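Local atomic coordinates of thioredoxin reductase (PDB entry 4NTD), a protein that catalyses, as the FAD-dependent flavoenzyme HlmI of the thioredoxin reductase family, the formation of disulfide bonds in natural products such as holomycin. Residues A[63-68]-A[295-300]; A[73-78]-A[303-308]; A[158-161]-A[165-168]. All blocks are in the same frame, centred on the assembly; numbering follows the deposited sequence.

Interaction 1. Residues A[63-68]-A[295-300]; sequences APRNAP and VGNVVD. With FAD (flavin-adenine dinucleotide), chain C.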
loop_
_atom_site.group_PDB
_atom_site.type_symbol
_atom_site.label_atom_id
_atom_site.label_comp_id
_atom_site.label_asym_id
_atom_site.label_seq_id
_atom_site.Cartn_x
_atom_site.Cartn_y
_atom_site.Cartn_z
ATOM N N ALA A 63 17.393 -2.770 12.194
ATOM C CA ALA A 63 16.849 -4.093 12.513
ATOM C C ALA A 63 15.550 -4.387 11.754
ATOM O O ALA A 63 14.480 -4.464 12.359
ATOM C CB ALA A 63 16.628 -4.208 14.016
ATOM N N PRO A 64 15.639 -4.567 10.422
ATOM C CA PRO A 64 14.453 -4.950 9.643
ATOM C C PRO A 64 13.865 -6.271 10.130
ATOM O O PRO A 64 14.609 -7.213 10.401
ATOM C CB PRO A 64 14.974 -5.111 8.210
ATOM C CG PRO A 64 16.422 -4.807 8.224
ATOM C CD PRO A 64 16.862 -4.465 9.608
ATOM N N ARG A 65 12.542 -6.333 10.236
ATOM C CA ARG A 65 11.872 -7.517 10.767
ATOM C C ARG A 65 12.192 -8.785 9.967
ATOM O O ARG A 65 12.352 -9.861 10.546
ATOM C CB ARG A 65 10.360 -7.287 10.824
ATOM C CG ARG A 65 9.567 -8.506 11.252
ATOM C CD ARG A 65 8.088 -8.205 11.365
ATOM N NE ARG A 65 7.346 -9.406 11.741
ATOM C CZ ARG A 65 6.116 -9.714 11.333
ATOM N NH1 ARG A 65 5.442 -8.917 10.506
ATOM N NH2 ARG A 65 5.554 -10.841 11.754
ATOM N N ASN A 66 12.298 -8.656 8.645
ATOM C CA ASN A 66 12.532 -9.818 7.779
ATOM C C ASN A 66 14.003 -10.077 7.426
ATOM O O ASN A 66 14.298 -10.846 6.510
ATOM C CB ASN A 66 11.679 -9.729 6.506
ATOM C CG ASN A 66 12.010 -8.520 5.650
ATOM O OD1 ASN A 66 12.325 -7.448 6.166
ATOM N ND2 ASN A 66 11.916 -8.683 4.334
ATOM N N ALA A 67 14.919 -9.468 8.178
ATOM C CA ALA A 67 16.356 -9.693 7.992
ATOM C C ALA A 67 16.768 -11.173 8.039
ATOM O O ALA A 67 17.676 -11.575 7.311
ATOM C CB ALA A 67 17.155 -8.891 9.012
ATOM N N PRO A 68 16.112 -11.989 8.892
ATOM C CA PRO A 68 16.437 -13.425 8.934
ATOM C C PRO A 68 16.157 -14.238 7.657
ATOM O O PRO A 68 16.723 -15.321 7.494
ATOM C CB PRO A 68 15.559 -13.948 10.080
ATOM C CG PRO A 68 15.313 -12.765 10.942
ATOM C CD PRO A 68 15.203 -11.613 9.992
ATOM N N VAL A 295 2.860 4.205 10.153
ATOM C CA VAL A 295 2.713 3.314 8.995
ATOM C C VAL A 295 3.450 1.991 9.175
ATOM O O VAL A 295 4.454 1.917 9.882
ATOM C CB VAL A 295 3.215 3.972 7.686
ATOM C CG1 VAL A 295 2.482 5.278 7.419
ATOM C CG2 VAL A 295 4.719 4.203 7.721
ATOM N N GLY A 296 2.952 0.961 8.497
ATOM C CA GLY A 296 3.555 -0.368 8.507
ATOM C C GLY A 296 3.145 -1.253 9.671
ATOM O O GLY A 296 2.060 -1.098 10.240
ATOM N N ASN A 297 4.030 -2.187 10.018
ATOM C CA ASN A 297 3.770 -3.176 11.070
ATOM C C ASN A 297 3.513 -2.585 12.461
ATOM O O ASN A 297 2.938 -3.267 13.308
ATOM C CB ASN A 297 4.933 -4.181 11.181
ATOM C CG ASN A 297 4.795 -5.399 10.269
ATOM O OD1 ASN A 297 5.779 -6.107 10.055
ATOM N ND2 ASN A 297 3.593 -5.676 9.760
ATOM N N VAL A 298 3.940 -1.345 12.712
ATOM C CA VAL A 298 3.673 -0.707 14.011
ATOM C C VAL A 298 2.169 -0.509 14.251
ATOM O O VAL A 298 1.732 -0.462 15.398
ATOM C CB VAL A 298 4.454 0.625 14.199
ATOM C CG1 VAL A 298 3.945 1.718 13.265
ATOM C CG2 VAL A 298 4.390 1.090 15.650
ATOM N N VAL A 299 1.385 -0.415 13.175
ATOM C CA VAL A 299 -0.076 -0.299 13.286
ATOM C C VAL A 299 -0.875 -1.419 12.597
ATOM O O VAL A 299 -2.083 -1.517 12.803
ATOM C CB VAL A 299 -0.584 1.074 12.778
ATOM C CG1 VAL A 299 -0.200 2.173 13.756
ATOM C CG2 VAL A 299 -0.059 1.388 11.382
ATOM N N ASP A 300 -0.217 -2.264 11.804
ATOM C CA ASP A 300 -0.910 -3.308 11.046
ATOM C C ASP A 300 -0.074 -4.589 10.993
ATOM O O ASP A 300 0.891 -4.664 10.235
ATOM C CB ASP A 300 -1.208 -2.801 9.627
ATOM C CG ASP A 300 -1.971 -3.810 8.775
ATOM O OD1 ASP A 300 -2.268 -4.927 9.250
ATOM O OD2 ASP A 300 -2.276 -3.475 7.609
HETATM P PA FAD C . 10.414 -2.958 9.296
HETATM O O1A FAD C . 10.759 -3.414 7.903
HETATM O O2A FAD C . 10.549 -3.944 10.425
HETATM O O5B FAD C . 11.322 -1.681 9.634
HETATM C C5B FAD C . 11.205 -1.025 10.891
HETATM C C4B FAD C . 12.503 -0.284 11.158
HETATM O O4B FAD C . 12.333 0.578 12.281
HETATM C C3B FAD C . 13.656 -1.227 11.493
HETATM O O3B FAD C . 14.742 -1.042 10.576
HETATM C C2B FAD C . 14.053 -0.864 12.915
HETATM O O2B FAD C . 15.466 -0.936 13.124
HETATM C C1B FAD C . 13.537 0.559 13.048
HETATM N N9A FAD C . 13.236 1.030 14.418
HETATM C C8A FAD C . 12.410 0.453 15.308
HETATM N N7A FAD C . 12.357 1.183 16.449
HETATM C C5A FAD C . 13.157 2.251 16.286
HETATM C C6A FAD C . 13.555 3.421 17.095
HETATM N N6A FAD C . 13.072 3.582 18.347
HETATM N N1A FAD C . 14.417 4.309 16.544
HETATM C C2A FAD C . 14.909 4.156 15.296
HETATM N N3A FAD C . 14.580 3.114 14.506
HETATM C C4A FAD C . 13.728 2.151 14.939
HETATM N N1 FAD C . 7.027 -9.616 3.851
HETATM C C2 FAD C . 6.975 -9.722 2.503
HETATM O O2 FAD C . 6.277 -8.898 1.878
HETATM N N3 FAD C . 7.641 -10.675 1.824
HETATM C C4 FAD C . 8.413 -11.585 2.445
HETATM O O4 FAD C . 9.015 -12.460 1.790
HETATM C C4X FAD C . 8.534 -11.532 3.922
HETATM N N5 FAD C . 9.287 -12.407 4.635
HETATM C C5X FAD C . 9.349 -12.321 5.990
HETATM C C6 FAD C . 10.129 -13.230 6.697
HETATM C C7 FAD C . 10.218 -13.171 8.085
HETATM C C7M FAD C . 11.070 -14.169 8.831
HETATM C C8 FAD C . 9.474 -12.121 8.825
HETATM C C8M FAD C . 9.548 -12.043 10.328
HETATM C C9 FAD C . 8.691 -11.207 8.127
HETATM C C9A FAD C . 8.596 -11.265 6.733
HETATM N N10 FAD C . 7.807 -10.343 5.997
HETATM C C10 FAD C . 7.769 -10.463 4.597
HETATM C "C1'" FAD C . 7.039 -9.260 6.623
HETATM C "C2'" FAD C . 7.916 -8.009 6.694
HETATM O "O2'" FAD C . 8.905 -8.186 7.719
HETATM C "C3'" FAD C . 7.097 -6.755 6.995
HETATM O "O3'" FAD C . 6.063 -6.619 6.013
HETATM C "C4'" FAD C . 7.933 -5.474 6.990
HETATM O "O4'" FAD C . 9.123 -5.626 7.771
HETATM C "C5'" FAD C . 7.151 -4.294 7.551
HETATM O "O5'" FAD C . 7.813 -3.087 7.181
HETATM P P FAD C . 7.928 -1.848 8.195
HETATM O O1P FAD C . 6.604 -1.655 8.882
HETATM O O2P FAD C . 8.569 -0.713 7.436
HETATM O O3P FAD C . 8.911 -2.367 9.376
#

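Interaction 2. Residues A[73-78]-A[303-308]; sequences QGFLSR and ALVVSS. With FAD (flavin-adenine dinucleotide), chain C.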
loop_
_atom_site.group_PDB
_atom_site.type_symbol
_atom_site.label_atom_id
_atom_site.label_comp_id
_atom_site.label_asym_id
_atom_site.label_seq_id
_atom_site.Cartn_x
_atom_site.Cartn_y
_atom_site.Cartn_z
ATOM N N GLN A 73 9.468 -12.093 -0.911
ATOM C CA GLN A 73 8.571 -12.492 -1.985
ATOM C C GLN A 73 7.283 -11.671 -1.940
ATOM O O GLN A 73 6.871 -11.202 -0.876
ATOM C CB GLN A 73 8.212 -13.975 -1.851
ATOM C CG GLN A 73 9.388 -14.923 -1.647
ATOM C CD GLN A 73 10.259 -15.096 -2.881
ATOM O OE1 GLN A 73 9.849 -14.804 -4.010
ATOM N NE2 GLN A 73 11.471 -15.587 -2.670
ATOM N N GLY A 74 6.665 -11.494 -3.107
ATOM C CA GLY A 74 5.327 -10.902 -3.209
ATOM C C GLY A 74 5.239 -9.391 -3.387
ATOM O O GLY A 74 4.145 -8.836 -3.362
ATOM N N PHE A 75 6.384 -8.737 -3.570
ATOM C CA PHE A 75 6.475 -7.286 -3.800
ATOM C C PHE A 75 6.583 -7.075 -5.312
ATOM O O PHE A 75 7.551 -7.519 -5.928
ATOM C CB PHE A 75 7.730 -6.772 -3.077
ATOM C CG PHE A 75 7.915 -5.269 -3.077
ATOM C CD1 PHE A 75 7.907 -4.566 -1.877
ATOM C CD2 PHE A 75 8.178 -4.566 -4.249
ATOM C CE1 PHE A 75 8.117 -3.195 -1.847
ATOM C CE2 PHE A 75 8.386 -3.195 -4.225
ATOM C CZ PHE A 75 8.353 -2.508 -3.025
ATOM N N LEU A 76 5.594 -6.407 -5.906
ATOM C CA LEU A 76 5.524 -6.272 -7.369
ATOM C C LEU A 76 6.830 -5.762 -7.985
ATOM O O LEU A 76 7.335 -4.706 -7.605
ATOM C CB LEU A 76 4.376 -5.345 -7.781
ATOM C CG LEU A 76 4.114 -5.239 -9.288
ATOM C CD1 LEU A 76 3.581 -6.557 -9.829
ATOM C CD2 LEU A 76 3.152 -4.101 -9.584
ATOM N N SER A 77 7.346 -6.530 -8.945
ATOM C CA SER A 77 8.599 -6.254 -9.671
ATOM C C SER A 77 9.883 -6.565 -8.889
ATOM O O SER A 77 10.975 -6.492 -9.458
ATOM C CB SER A 77 8.640 -4.820 -10.229
ATOM O OG SER A 77 9.129 -3.888 -9.280
ATOM N N ARG A 78 9.751 -6.931 -7.612
ATOM C CA ARG A 78 10.893 -7.271 -6.765
ATOM C C ARG A 78 10.695 -8.625 -6.076
ATOM O O ARG A 78 11.217 -8.859 -4.983
ATOM C CB ARG A 78 11.125 -6.178 -5.715
ATOM C CG ARG A 78 11.500 -4.817 -6.286
ATOM C CD ARG A 78 12.768 -4.896 -7.121
ATOM N NE ARG A 78 13.436 -3.604 -7.262
ATOM C CZ ARG A 78 14.577 -3.419 -7.924
ATOM N NH1 ARG A 78 15.114 -2.207 -7.996
ATOM N NH2 ARG A 78 15.192 -4.444 -8.509
ATOM N N ALA A 303 0.469 -6.222 7.406
ATOM C CA ALA A 303 1.111 -5.445 6.340
ATOM C C ALA A 303 2.401 -6.097 5.843
ATOM O O ALA A 303 3.432 -6.056 6.517
ATOM C CB ALA A 303 1.383 -4.020 6.807
ATOM N N LEU A 304 2.326 -6.702 4.661
ATOM C CA LEU A 304 3.508 -7.211 3.972
ATOM C C LEU A 304 4.337 -6.022 3.469
ATOM O O LEU A 304 3.921 -4.870 3.606
ATOM C CB LEU A 304 3.093 -8.155 2.836
ATOM C CG LEU A 304 2.408 -9.445 3.314
ATOM C CD1 LEU A 304 1.586 -10.101 2.214
ATOM C CD2 LEU A 304 3.429 -10.426 3.874
ATOM N N VAL A 305 5.512 -6.285 2.904
ATOM C CA VAL A 305 6.468 -5.209 2.621
ATOM C C VAL A 305 5.881 -4.167 1.662
ATOM O O VAL A 305 5.974 -2.963 1.916
ATOM C CB VAL A 305 7.817 -5.749 2.085
ATOM C CG1 VAL A 305 8.753 -4.608 1.710
ATOM C CG2 VAL A 305 8.493 -6.624 3.133
ATOM N N VAL A 306 5.262 -4.625 0.578
ATOM C CA VAL A 306 4.704 -3.699 -0.409
ATOM C C VAL A 306 3.530 -2.893 0.167
ATOM O O VAL A 306 3.320 -1.740 -0.217
ATOM C CB VAL A 306 4.317 -4.415 -1.729
ATOM C CG1 VAL A 306 3.068 -5.272 -1.563
ATOM C CG2 VAL A 306 4.143 -3.404 -2.856
ATOM N N SER A 307 2.776 -3.487 1.092
ATOM C CA SER A 307 1.693 -2.760 1.770
ATOM C C SER A 307 2.241 -1.688 2.713
ATOM O O SER A 307 1.658 -0.608 2.846
ATOM C CB SER A 307 0.770 -3.717 2.527
ATOM O OG SER A 307 0.063 -4.558 1.631
ATOM N N SER A 308 3.365 -1.982 3.362
ATOM C CA SER A 308 4.028 -0.999 4.210
ATOM C C SER A 308 4.549 0.175 3.375
ATOM O O SER A 308 4.359 1.332 3.742
ATOM C CB SER A 308 5.149 -1.659 5.014
ATOM O OG SER A 308 4.614 -2.668 5.857
HETATM P PA FAD C . 10.414 -2.958 9.296
HETATM O O1A FAD C . 10.759 -3.414 7.903
HETATM O O2A FAD C . 10.549 -3.944 10.425
HETATM O O5B FAD C . 11.322 -1.681 9.634
HETATM C C5B FAD C . 11.205 -1.025 10.891
HETATM C C4B FAD C . 12.503 -0.284 11.158
HETATM O O4B FAD C . 12.333 0.578 12.281
HETATM C C3B FAD C . 13.656 -1.227 11.493
HETATM O O3B FAD C . 14.742 -1.042 10.576
HETATM C C2B FAD C . 14.053 -0.864 12.915
HETATM O O2B FAD C . 15.466 -0.936 13.124
HETATM C C1B FAD C . 13.537 0.559 13.048
HETATM N N9A FAD C . 13.236 1.030 14.418
HETATM C C8A FAD C . 12.410 0.453 15.308
HETATM N N7A FAD C . 12.357 1.183 16.449
HETATM C C5A FAD C . 13.157 2.251 16.286
HETATM C C6A FAD C . 13.555 3.421 17.095
HETATM N N6A FAD C . 13.072 3.582 18.347
HETATM N N1A FAD C . 14.417 4.309 16.544
HETATM C C2A FAD C . 14.909 4.156 15.296
HETATM N N3A FAD C . 14.580 3.114 14.506
HETATM C C4A FAD C . 13.728 2.151 14.939
HETATM N N1 FAD C . 7.027 -9.616 3.851
HETATM C C2 FAD C . 6.975 -9.722 2.503
HETATM O O2 FAD C . 6.277 -8.898 1.878
HETATM N N3 FAD C . 7.641 -10.675 1.824
HETATM C C4 FAD C . 8.413 -11.585 2.445
HETATM O O4 FAD C . 9.015 -12.460 1.790
HETATM C C4X FAD C . 8.534 -11.532 3.922
HETATM N N5 FAD C . 9.287 -12.407 4.635
HETATM C C5X FAD C . 9.349 -12.321 5.990
HETATM C C6 FAD C . 10.129 -13.230 6.697
HETATM C C7 FAD C . 10.218 -13.171 8.085
HETATM C C7M FAD C . 11.070 -14.169 8.831
HETATM C C8 FAD C . 9.474 -12.121 8.825
HETATM C C8M FAD C . 9.548 -12.043 10.328
HETATM C C9 FAD C . 8.691 -11.207 8.127
HETATM C C9A FAD C . 8.596 -11.265 6.733
HETATM N N10 FAD C . 7.807 -10.343 5.997
HETATM C C10 FAD C . 7.769 -10.463 4.597
HETATM C "C1'" FAD C . 7.039 -9.260 6.623
HETATM C "C2'" FAD C . 7.916 -8.009 6.694
HETATM O "O2'" FAD C . 8.905 -8.186 7.719
HETATM C "C3'" FAD C . 7.097 -6.755 6.995
HETATM O "O3'" FAD C . 6.063 -6.619 6.013
HETATM C "C4'" FAD C . 7.933 -5.474 6.990
HETATM O "O4'" FAD C . 9.123 -5.626 7.771
HETATM C "C5'" FAD C . 7.151 -4.294 7.551
HETATM O "O5'" FAD C . 7.813 -3.087 7.181
HETATM P P FAD C . 7.928 -1.848 8.195
HETATM O O1P FAD C . 6.604 -1.655 8.882
HETATM O O2P FAD C . 8.569 -0.713 7.436
HETATM O O3P FAD C . 8.911 -2.367 9.376
#

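Interaction 3. Residues A[158-161]-A[165-168]; sequences DLLH and CHGY. With FAD (flavin-adenine dinucleotide), chain C.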
loop_
_atom_site.group_PDB
_atom_site.type_symbol
_atom_site.label_atom_id
_atom_site.label_comp_id
_atom_site.label_asym_id
_atom_site.label_seq_id
_atom_site.Cartn_x
_atom_site.Cartn_y
_atom_site.Cartn_z
ATOM N N ASP A 158 13.919 -22.255 8.392
ATOM C CA ASP A 158 12.896 -23.309 8.337
ATOM C C ASP A 158 12.033 -23.397 9.611
ATOM O O ASP A 158 11.255 -24.339 9.775
ATOM C CB ASP A 158 13.528 -24.666 7.983
ATOM C CG ASP A 158 14.828 -24.927 8.721
ATOM O OD1 ASP A 158 15.693 -25.637 8.167
ATOM O OD2 ASP A 158 14.997 -24.420 9.847
ATOM N N LEU A 159 12.183 -22.416 10.504
ATOM C CA LEU A 159 11.191 -22.122 11.534
ATOM C C LEU A 159 10.619 -20.763 11.141
ATOM O O LEU A 159 11.321 -19.750 11.184
ATOM C CB LEU A 159 11.825 -22.092 12.931
ATOM C CG LEU A 159 10.919 -22.020 14.176
ATOM C CD1 LEU A 159 10.302 -20.641 14.363
ATOM C CD2 LEU A 159 9.836 -23.090 14.169
ATOM N N LEU A 160 9.353 -20.752 10.733
ATOM C CA LEU A 160 8.770 -19.608 10.033
ATOM C C LEU A 160 7.406 -19.228 10.595
ATOM O O LEU A 160 6.859 -19.923 11.449
ATOM C CB LEU A 160 8.637 -19.945 8.544
ATOM C CG LEU A 160 9.919 -20.405 7.839
ATOM C CD1 LEU A 160 9.611 -20.998 6.473
ATOM C CD2 LEU A 160 10.910 -19.259 7.718
ATOM N N HIS A 161 6.862 -18.115 10.117
ATOM C CA HIS A 161 5.508 -17.708 10.490
ATOM C C HIS A 161 4.591 -17.522 9.281
ATOM O O HIS A 161 3.537 -18.149 9.198
ATOM C CB HIS A 161 5.538 -16.428 11.336
ATOM C CG HIS A 161 4.219 -15.724 11.407
ATOM N ND1 HIS A 161 4.057 -14.411 11.022
ATOM C CD2 HIS A 161 2.996 -16.157 11.795
ATOM C CE1 HIS A 161 2.794 -14.062 11.182
ATOM N NE2 HIS A 161 2.127 -15.104 11.643
ATOM N N CYS A 165 4.578 -15.231 2.733
ATOM C CA CYS A 165 6.003 -15.016 2.511
ATOM C C CYS A 165 6.733 -16.291 2.096
ATOM O O CYS A 165 7.618 -16.247 1.244
ATOM C CB CYS A 165 6.653 -14.463 3.781
ATOM S SG CYS A 165 5.861 -12.982 4.450
ATOM N N HIS A 166 6.352 -17.419 2.698
ATOM C CA HIS A 166 7.131 -18.660 2.609
ATOM C C HIS A 166 6.406 -19.877 2.044
ATOM O O HIS A 166 7.056 -20.852 1.663
ATOM C CB HIS A 166 7.630 -19.035 4.001
ATOM C CG HIS A 166 8.360 -17.931 4.691
ATOM N ND1 HIS A 166 7.920 -17.364 5.867
ATOM C CD2 HIS A 166 9.495 -17.279 4.358
ATOM C CE1 HIS A 166 8.763 -16.415 6.232
ATOM N NE2 HIS A 166 9.727 -16.344 5.334
ATOM N N GLY A 167 5.077 -19.834 2.014
ATOM C CA GLY A 167 4.271 -20.995 1.650
ATOM C C GLY A 167 4.639 -21.597 0.311
ATOM O O GLY A 167 4.855 -22.804 0.206
ATOM N N TYR A 168 4.711 -20.763 -0.720
ATOM C CA TYR A 168 5.019 -21.259 -2.056
ATOM C C TYR A 168 6.329 -22.050 -2.072
ATOM O O TYR A 168 6.416 -23.112 -2.692
ATOM C CB TYR A 168 5.100 -20.118 -3.070
ATOM C CG TYR A 168 5.347 -20.633 -4.463
ATOM C CD1 TYR A 168 4.292 -21.070 -5.254
ATOM C CD2 TYR A 168 6.639 -20.734 -4.970
ATOM C CE1 TYR A 168 4.513 -21.570 -6.524
ATOM C CE2 TYR A 168 6.870 -21.233 -6.239
ATOM C CZ TYR A 168 5.803 -21.647 -7.011
ATOM O OH TYR A 168 6.023 -22.140 -8.273
HETATM P PA FAD C . 10.414 -2.958 9.296
HETATM O O1A FAD C . 10.759 -3.414 7.903
HETATM O O2A FAD C . 10.549 -3.944 10.425
HETATM O O5B FAD C . 11.322 -1.681 9.634
HETATM C C5B FAD C . 11.205 -1.025 10.891
HETATM C C4B FAD C . 12.503 -0.284 11.158
HETATM O O4B FAD C . 12.333 0.578 12.281
HETATM C C3B FAD C . 13.656 -1.227 11.493
HETATM O O3B FAD C . 14.742 -1.042 10.576
HETATM C C2B FAD C . 14.053 -0.864 12.915
HETATM O O2B FAD C . 15.466 -0.936 13.124
HETATM C C1B FAD C . 13.537 0.559 13.048
HETATM N N9A FAD C . 13.236 1.030 14.418
HETATM C C8A FAD C . 12.410 0.453 15.308
HETATM N N7A FAD C . 12.357 1.183 16.449
HETATM C C5A FAD C . 13.157 2.251 16.286
HETATM C C6A FAD C . 13.555 3.421 17.095
HETATM N N6A FAD C . 13.072 3.582 18.347
HETATM N N1A FAD C . 14.417 4.309 16.544
HETATM C C2A FAD C . 14.909 4.156 15.296
HETATM N N3A FAD C . 14.580 3.114 14.506
HETATM C C4A FAD C . 13.728 2.151 14.939
HETATM N N1 FAD C . 7.027 -9.616 3.851
HETATM C C2 FAD C . 6.975 -9.722 2.503
HETATM O O2 FAD C . 6.277 -8.898 1.878
HETATM N N3 FAD C . 7.641 -10.675 1.824
HETATM C C4 FAD C . 8.413 -11.585 2.445
HETATM O O4 FAD C . 9.015 -12.460 1.790
HETATM C C4X FAD C . 8.534 -11.532 3.922
HETATM N N5 FAD C . 9.287 -12.407 4.635
HETATM C C5X FAD C . 9.349 -12.321 5.990
HETATM C C6 FAD C . 10.129 -13.230 6.697
HETATM C C7 FAD C . 10.218 -13.171 8.085
HETATM C C7M FAD C . 11.070 -14.169 8.831
HETATM C C8 FAD C . 9.474 -12.121 8.825
HETATM C C8M FAD C . 9.548 -12.043 10.328
HETATM C C9 FAD C . 8.691 -11.207 8.127
HETATM C C9A FAD C . 8.596 -11.265 6.733
HETATM N N10 FAD C . 7.807 -10.343 5.997
HETATM C C10 FAD C . 7.769 -10.463 4.597
HETATM C "C1'" FAD C . 7.039 -9.260 6.623
HETATM C "C2'" FAD C . 7.916 -8.009 6.694
HETATM O "O2'" FAD C . 8.905 -8.186 7.719
HETATM C "C3'" FAD C . 7.097 -6.755 6.995
HETATM O "O3'" FAD C . 6.063 -6.619 6.013
HETATM C "C4'" FAD C . 7.933 -5.474 6.990
HETATM O "O4'" FAD C . 9.123 -5.626 7.771
HETATM C "C5'" FAD C . 7.151 -4.294 7.551
HETATM O "O5'" FAD C . 7.813 -3.087 7.181
HETATM P P FAD C . 7.928 -1.848 8.195
HETATM O O1P FAD C . 6.604 -1.655 8.882
HETATM O O2P FAD C . 8.569 -0.713 7.436
HETATM O O3P FAD C . 8.911 -2.367 9.376
#

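Interaction 1. Residues A[63-68]-A[295-300]
Arg-65 and Asn-297 make the one direct contact between 63-68 and 295-300: a hydrogen bond of 2.9 Å from Arg-65 NH1 to Asn-297 OD1. The arginine chain is extended, with CG anti to the backbone N (chi1 175°), and crosses the asparagine at about a right angle. Guanidinium and amide planes stand 64° apart, and NH1 comes to OD1 from above the carbonyl plane. Asn-297 ND2 bonds to Asp-300 O at 2.9 Å, so the amide is gripped from both ends and its rotation is fixed. Charge is handled outside the pair: Arg-65 NE makes a salt bridge with Asp-143, and NH1 also reaches glutathione. By van der Waals contact, FAD C9 lies over one guanidinium face toward its rim, and Arg-65 CG is 3.7 Å from the methyl carbon FAD C8M. Backbone amides hold the cofactor: Arg-65 N to FAD O2A (3.1 Å), Asn-297 N to FAD O1P (2.9 Å) and Ala-63 N to the ribose oxygen FAD O2B (2.8 Å). Gly-296 passes so near O1P that a CB would clash with it. Loops at the C-terminal ends of parallel strands 56-60 and 292-294 flank the pyrophosphate, consistent with a Rossmann-type FAD-binding fold.

Interaction 2. Residues A[73-78]-A[303-308]
Phe-75, with CG anti to the backbone N (chi1 -174°), reaches the first turn of the helix with its ring, while Val-306 has CG1 between its backbone N and carbonyl carbon (chi1 73°), leaving CG2 anti to the N to meet it. The methyl stands over the ring: Val-306 CG2 is 4.0 Å from the centroid of the Phe-75 ring and 9° off its normal, a CH-pi contact. Val-306 CB presses closer to the rim, 3.6 Å from Phe-75 CD1. Val-305 arrives from another direction, crossing Phe-75 at about a right angle, with its CG1 at the ring edge, 3.7 Å from Phe-75 CD1. Its second branch serves the cofactor, Val-305 CG2 lying 3.4 Å from FAD N1. No hydrogen bond joins the two segments; the polar links run through the flavin. Gln-73 N donates to FAD O4 (2.8 Å), and Gln-73 O receives a bond from FAD N3, so one residue reads both a donor and an acceptor of the pyrimidine ring. Val-305 N gives a nearly straight bond to FAD O2 (2.9 Å). Because this amide belongs to the first turn of helix 305-338, the helix start would probably favour negative charge building up at N1 and O2 on reduction. The ribityl hydroxyl FAD O3' donates to Ala-303 O at 2.7 Å. Leu-304, the N-cap, offers its carbonyl to both N and OG of Ser-308. The beta turn from Phe-75 to Arg-78, of type II, carries 73-78 onward to the second subunit, where Ser-77 N meets Glu-93 of that subunit and Gly-74 O meets its Asn-44. The contact thus sets the loop between strand 56-60 and helix 83-96 against the N-terminal turn of helix 305-338, beside the subunit interface.

Interaction 3. Residues A[158-161]-A[165-168]
Leu-160, at the end of the short strand 159-160, faces His-166 in helix 163-166 with their CA atoms 7.7 Å apart, the chain turning back on itself through three residues. The leucine branches embrace the imidazole from one side: Leu-160 CD2 stands over its face, 3.9 Å from the centroid of the His-166 ring and 9° off the normal, a CH-pi contact, while Leu-160 CD1 touches His-166 CB at 3.7 Å. Behind the opposite face lies Cys-165 CB, 3.7 Å above the plane of the His-166 ring, so the imidazole is sandwiched between aliphatic groups. His-166 holds CG anti to its carbonyl carbon (chi1 -53°), which turns the far edge of the ring to the flavin, with His-166 NE2 3.4 Å from FAD C6. With an alanine here, this sandwich would be gone, and a gap is likely to open under the benzenoid ring of the flavin, leaving Leu-160 without the face it packs on. Cys-165 SG comes within 3.1 Å of FAD C4X and is joined in a disulfide to Cys-162. The His-161 side chain touches glutathione and lies nearly parallel to the ring of His-187. Backbone bonds tie Leu-160 to Val-253 and Val-255, so strand 159-160 edges the parallel sheet of the second domain. A CxxC disulfide carried on a short helix and set against the flavin is the redox centre known from low-molecular-weight thioredoxin reductases.

Overall arrangement
All three contacts are buried around one FAD, but each meets a different part. Interaction 1, nearest the centre of the chain, is polar and flanks the pyrophosphate. Interactions 2 and 3 join their segments by apolar groups over a ring face, 2 at the pyrimidine end of the flavin and 3 against its C6 and C4X. Interactions 1 and 2 set the loop after strand 56-60 against the chain leading into helix 305-338. Interaction 3 belongs to the other sheet and is nested inside both long loops. It meets interaction 2 where Leu-304 CD2 packs on Cys-165 SG, and interaction 1 where Arg-65 lies beside His-161. The second subunit approaches interactions 2 and 3.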